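Local coordinates for protein lovastatin nonaketide synthase, polyketide synthase component (Aspergillus terreus, PDB 7CPX) that builds the dihydromonacolin L polyketide of lovastatin biosynthesis from malonyl-CoA, using S-adenosylmethionine as methyl donor and NADPH as reductant, as a homodimeric, multidomain iterative megasynthase working with lovC, at residues Y242-V248 with V365-T371. The protein carries 2 engineered substitutions. Residues are numbered along the deposited sequence.
Sequences YARGEAV and VGHTEGT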
# COMPACT_ATOMS: atom_id res chain seq x y z
N TYR A 242 28.24 13.27 17.67
CA TYR A 242 27.60 13.75 18.88
C TYR A 242 26.31 12.98 19.12
O TYR A 242 25.57 12.67 18.18
CB TYR A 242 27.31 15.25 18.81
CG TYR A 242 26.27 15.66 17.78
CD1 TYR A 242 24.92 15.56 18.05
CD2 TYR A 242 26.66 16.18 16.56
CE1 TYR A 242 23.98 15.94 17.13
CE2 TYR A 242 25.72 16.57 15.63
CZ TYR A 242 24.38 16.44 15.91
OH TYR A 242 23.44 16.83 14.99
N ALA A 243 26.05 12.66 20.38
CA ALA A 243 24.84 11.95 20.77
C ALA A 243 23.73 12.95 21.02
O ALA A 243 23.87 13.85 21.85
CB ALA A 243 25.09 11.10 22.01
N ARG A 244 22.62 12.80 20.30
CA ARG A 244 21.48 13.68 20.50
C ARG A 244 20.96 13.55 21.92
O ARG A 244 20.96 12.46 22.51
CB ARG A 244 20.38 13.36 19.50
CG ARG A 244 20.67 13.81 18.08
CD ARG A 244 19.53 13.46 17.14
NE ARG A 244 18.24 13.78 17.72
CZ ARG A 244 17.77 15.01 17.88
NH1 ARG A 244 18.47 16.06 17.50
NH2 ARG A 244 16.58 15.19 18.44
N GLY A 245 20.52 14.66 22.48
CA GLY A 245 19.96 14.67 23.82
C GLY A 245 18.68 15.48 23.87
O GLY A 245 18.55 16.50 23.21
N GLU A 246 17.73 15.00 24.67
CA GLU A 246 16.48 15.71 24.89
C GLU A 246 16.63 16.63 26.08
O GLU A 246 16.90 16.17 27.20
CB GLU A 246 15.33 14.73 25.13
CG GLU A 246 14.90 13.96 23.92
CD GLU A 246 13.54 13.33 24.11
OE1 GLU A 246 13.15 13.11 25.28
OE2 GLU A 246 12.84 13.07 23.11
N ALA A 247 16.46 17.93 25.86
CA ALA A 247 16.55 18.89 26.95
C ALA A 247 15.71 20.11 26.61
O ALA A 247 15.69 20.57 25.47
CB ALA A 247 18.00 19.29 27.21
N VAL A 248 15.02 20.62 27.62
CA VAL A 248 14.27 21.86 27.53
C VAL A 248 14.71 22.73 28.70
O VAL A 248 14.45 22.39 29.86
CB VAL A 248 12.76 21.64 27.55
CG1 VAL A 248 12.03 22.97 27.41
CG2 VAL A 248 12.36 20.69 26.44
N VAL A 365 24.66 15.16 29.58
CA VAL A 365 23.26 15.23 29.17
C VAL A 365 23.10 15.11 27.66
O VAL A 365 21.98 15.20 27.15
CB VAL A 365 22.59 16.52 29.68
CG1 VAL A 365 22.71 16.61 31.19
CG2 VAL A 365 23.21 17.73 29.01
N GLY A 366 24.19 14.92 26.93
CA GLY A 366 24.12 14.74 25.50
C GLY A 366 24.08 16.07 24.75
O GLY A 366 23.84 17.13 25.31
N HIS A 367 24.34 15.98 23.45
CA HIS A 367 24.25 17.14 22.58
C HIS A 367 22.78 17.44 22.34
O HIS A 367 22.12 16.80 21.52
CB HIS A 367 24.97 16.87 21.26
CG HIS A 367 24.96 18.04 20.33
ND1 HIS A 367 26.02 18.91 20.22
CD2 HIS A 367 24.01 18.49 19.48
CE1 HIS A 367 25.73 19.84 19.33
NE2 HIS A 367 24.52 19.61 18.86
N THR A 368 22.25 18.43 23.07
CA THR A 368 20.83 18.77 23.02
C THR A 368 20.53 19.84 21.98
O THR A 368 19.57 20.60 22.13
CB THR A 368 20.35 19.21 24.40
OG1 THR A 368 21.05 20.39 24.80
CG2 THR A 368 20.60 18.12 25.43
N GLU A 369 21.36 19.93 20.94
CA GLU A 369 21.08 20.75 19.77
C GLU A 369 20.63 22.16 20.15
O GLU A 369 21.44 22.97 20.63
CB GLU A 369 20.02 20.08 18.91
CG GLU A 369 20.37 18.67 18.46
CD GLU A 369 21.45 18.64 17.39
OE1 GLU A 369 22.12 19.67 17.19
OE2 GLU A 369 21.61 17.59 16.74
N GLY A 370 19.35 22.47 19.96
CA GLY A 370 18.89 23.84 20.12
C GLY A 370 19.17 24.39 21.51
O GLY A 370 19.67 25.51 21.65
N THR A 371 18.86 23.61 22.54
CA THR A 371 19.09 24.03 23.91
C THR A 371 20.52 23.76 24.37
O THR A 371 20.87 24.14 25.49
CB THR A 371 18.12 23.33 24.85
OG1 THR A 371 18.06 24.03 26.10
CG2 THR A 371 18.57 21.92 25.11
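Val365 O faces Gly245 CA at 3.9 Å, and a CB on Gly245 would run into it. Gly366 lies close to Gly245 as well; at its phi of 85° and psi of 165° a CB would jam against the preceding carbonyl O. His367 then pairs its backbone with Arg244 in a single beta bridge: His367 N donates to Ala243 O (2.7 Å) and Gly245 N to His367 O (2.8 Å). Its imidazole lies obliquely over one face of the Tyr242 ring, centroids 4.0 Å apart and planes at 36°. Thr368 CG2 packs on Ala247 CB at 3.4 Å. Glu369, whose CA-to-CB bond points toward 242-248, reaches that segment with its carboxylate: OE2 accepts from Tyr242 OH (2.6 Å) and forms a long salt bridge to Arg244 NH1 (3.6 Å), while OE1 takes a weak hydrogen bond from His367 NE2. Thr371 CG2 meets Ala247 CB at 3.4 Å, where helix 369-386 packs beside strand 247-255. His367 adjoins Cys181 and His320, completing the predicted Cys-His-His catalytic triad of a thiolase-fold ketosynthase.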